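Local atomic coordinates of acyl-CoA thioesterase II (Mycobacterium avium subsp. paratuberculosis, PDB entry 4R9Z), a protein that probably hydrolyses fatty acyl-CoA thioesters to free fatty acid and coenzyme A, using a double hot-dog fold. Residues R183-D187 / P188-A192. Sequence-based numbering, arbitrary orientation.
Sequences RVPDD and PVLTA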
ATOM      1  N   ARG B 183      -5.814   6.386  29.096  1.00 61.64           N
ATOM      2  CA  ARG B 183      -7.053   5.726  28.701  1.00 63.78           C
ATOM      3  C   ARG B 183      -7.582   6.282  27.374  1.00 63.40           C
ATOM      4  O   ARG B 183      -7.494   7.484  27.117  1.00 53.58           O
ATOM      5  CB  ARG B 183      -8.104   5.881  29.803  1.00 69.86           C
ATOM      6  CG  ARG B 183      -9.394   5.112  29.561  1.00 84.78           C
ATOM      7  CD  ARG B 183      -9.119   3.612  29.578  1.00 96.93           C
ATOM      8  NE  ARG B 183      -8.695   3.168  30.906  1.00102.73           N
ATOM      9  CZ  ARG B 183      -8.746   1.911  31.336  1.00 96.47           C
ATOM     10  NH1 ARG B 183      -9.201   0.949  30.542  1.00 84.62           N
ATOM     11  NH2 ARG B 183      -8.337   1.615  32.562  1.00 88.72           N
ATOM     12  N   VAL B 184      -8.093   5.396  26.520  1.00 62.23           N
ATOM     13  CA  VAL B 184      -8.631   5.795  25.220  1.00 55.13           C
ATOM     14  C   VAL B 184     -10.162   5.703  25.200  1.00 59.39           C
ATOM     15  O   VAL B 184     -10.730   4.719  25.675  1.00 56.88           O
ATOM     16  CB  VAL B 184      -8.036   4.920  24.087  1.00 63.33           C
ATOM     17  CG1 VAL B 184      -8.678   5.235  22.739  1.00 56.58           C
ATOM     18  CG2 VAL B 184      -6.526   5.104  24.020  1.00 59.45           C
ATOM     19  N   PRO B 185     -10.830   6.722  24.626  1.00 52.03           N
ATOM     20  CA  PRO B 185     -12.290   6.865  24.548  1.00 49.61           C
ATOM     21  C   PRO B 185     -13.085   5.678  23.985  1.00 61.91           C
ATOM     22  O   PRO B 185     -14.313   5.732  24.047  1.00 73.57           O
ATOM     23  CB  PRO B 185     -12.450   8.073  23.628  1.00 44.78           C
ATOM     24  CG  PRO B 185     -11.297   8.930  23.988  1.00 44.11           C
ATOM     25  CD  PRO B 185     -10.154   7.990  24.289  1.00 45.46           C
ATOM     26  N   ASP B 186     -12.421   4.664  23.434  1.00 60.16           N
ATOM     27  CA  ASP B 186     -13.096   3.467  22.916  1.00 66.34           C
ATOM     28  C   ASP B 186     -13.941   3.862  21.705  1.00 64.26           C
ATOM     29  O   ASP B 186     -15.038   3.348  21.484  1.00 59.47           O
ATOM     30  CB  ASP B 186     -13.950   2.778  23.990  1.00 69.19           C
ATOM     31  CG  ASP B 186     -14.438   1.399  23.559  1.00 80.71           C
ATOM     32  OD1 ASP B 186     -13.619   0.455  23.544  1.00 83.27           O
ATOM     33  OD2 ASP B 186     -15.639   1.257  23.239  1.00 73.46           O
ATOM     34  N   ASP B 187     -13.427   4.822  20.950  1.00 65.08           N
ATOM     35  CA  ASP B 187     -13.965   5.154  19.642  1.00 56.13           C
ATOM     36  C   ASP B 187     -13.249   4.291  18.605  1.00 48.77           C
ATOM     37  O   ASP B 187     -12.054   4.470  18.373  1.00 51.86           O
ATOM     38  CB  ASP B 187     -13.777   6.649  19.363  1.00 54.91           C
ATOM     39  CG  ASP B 187     -14.456   7.113  18.088  1.00 57.36           C
ATOM     40  OD1 ASP B 187     -14.846   6.268  17.253  1.00 59.18           O
ATOM     41  OD2 ASP B 187     -14.591   8.344  17.917  1.00 59.89           O
ATOM     42  N   PRO B 188     -13.984   3.361  17.976  1.00 42.61           N
ATOM     43  CA  PRO B 188     -13.476   2.457  16.937  1.00 43.93           C
ATOM     44  C   PRO B 188     -12.644   3.176  15.879  1.00 44.92           C
ATOM     45  O   PRO B 188     -11.573   2.700  15.507  1.00 51.92           O
ATOM     46  CB  PRO B 188     -14.751   1.888  16.319  1.00 53.18           C
ATOM     47  CG  PRO B 188     -15.748   1.938  17.409  1.00 46.62           C
ATOM     48  CD  PRO B 188     -15.417   3.144  18.242  1.00 43.59           C
ATOM     49  N   VAL B 189     -13.148   4.311  15.405  1.00 47.14           N
ATOM     50  CA  VAL B 189     -12.460   5.114  14.400  1.00 44.89           C
ATOM     51  C   VAL B 189     -11.218   5.811  14.971  1.00 43.55           C
ATOM     52  O   VAL B 189     -10.169   5.848  14.325  1.00 41.21           O
ATOM     53  CB  VAL B 189     -13.420   6.159  13.780  1.00 35.43           C
ATOM     54  CG1 VAL B 189     -12.654   7.212  13.003  1.00 37.62           C
ATOM     55  CG2 VAL B 189     -14.444   5.470  12.895  1.00 26.63           C
ATOM     56  N   LEU B 190     -11.335   6.371  16.172  1.00 44.25           N
ATOM     57  CA  LEU B 190     -10.186   6.991  16.829  1.00 42.68           C
ATOM     58  C   LEU B 190      -9.100   5.957  17.091  1.00 39.51           C
ATOM     59  O   LEU B 190      -7.914   6.240  16.950  1.00 45.12           O
ATOM     60  CB  LEU B 190     -10.596   7.668  18.137  1.00 51.63           C
ATOM     61  CG  LEU B 190      -9.488   8.403  18.897  1.00 45.89           C
ATOM     62  CD1 LEU B 190      -8.737   9.344  17.972  1.00 40.84           C
ATOM     63  CD2 LEU B 190     -10.063   9.174  20.075  1.00 49.49           C
ATOM     64  N   THR B 191      -9.519   4.762  17.491  1.00 36.95           N
ATOM     65  CA  THR B 191      -8.607   3.655  17.747  1.00 43.17           C
ATOM     66  C   THR B 191      -7.836   3.254  16.488  1.00 42.72           C
ATOM     67  O   THR B 191      -6.634   2.997  16.538  1.00 40.35           O
ATOM     68  CB  THR B 191      -9.367   2.434  18.299  1.00 43.22           C
ATOM     69  OG1 THR B 191      -9.939   2.770  19.569  1.00 61.60           O
ATOM     70  CG2 THR B 191      -8.440   1.251  18.472  1.00 34.99           C
ATOM     71  N   ALA B 192      -8.535   3.198  15.358  1.00 35.61           N
ATOM     72  CA  ALA B 192      -7.907   2.817  14.103  1.00 28.31           C
ATOM     73  C   ALA B 192      -6.831   3.822  13.698  1.00 36.94           C
ATOM     74  O   ALA B 192      -5.749   3.435  13.254  1.00 36.62           O
ATOM     75  CB  ALA B 192      -8.945   2.689  13.015  1.00 35.31           C
TER
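Pro188 follows Asp187 directly and opens the helix as its first residue. Its CD lies 3.3 Å from Asp186 O. Its nitrogen has no hydrogen to give, and at the first position of a helix no carbonyl of an earlier turn is there to take one. Asp187 is the N-cap. Its CG stands anti to its own backbone N (chi1 -173°), and this turns the carboxylate back over the start of the helix.

Val189 N is the amide that the cap receives. It donates to Asp187 OD1 at 3.2 Å, with a bent N-H...O angle of 138°. The donor comes from above the carboxylate plane. A carboxylate here would probably also interact well with the positive end of the helix dipole.

Leu190 turns its side chain back to the preceding loop. Its CB rests against Asp187 CB at 3.6 Å, and the two side chains run at about a right angle. Further out, Leu190 CD2 meets Pro185 CG at 4.1 Å, an apolar touch between the first turn and the loop.

Thr191 closes the turn with two bonds to one carbonyl. Its N reaches Asp187 O at 2.7 Å, nearly in line with the C=O. Its OG1 gives a second bond to Asp187 O at 3.0 Å, from above the carbonyl plane. With chi1 at -64°, OG1 is anti to the carbonyl carbon of Thr191 and points back to the cap. Val184 CG1 lies beside this hydroxyl.

The cap thus begins helix 188-201 of the second, C-terminal hot-dog half, after the loop that leaves strand 176-180. Val189 packs on Leu48 and Ser51 of helix 39-52. Pro188 touches Glu58 and Ala192 touches Pro59, both of strand 58-66. Val184 and Thr191 meet Leu232, between strands 218-226 and 236-246.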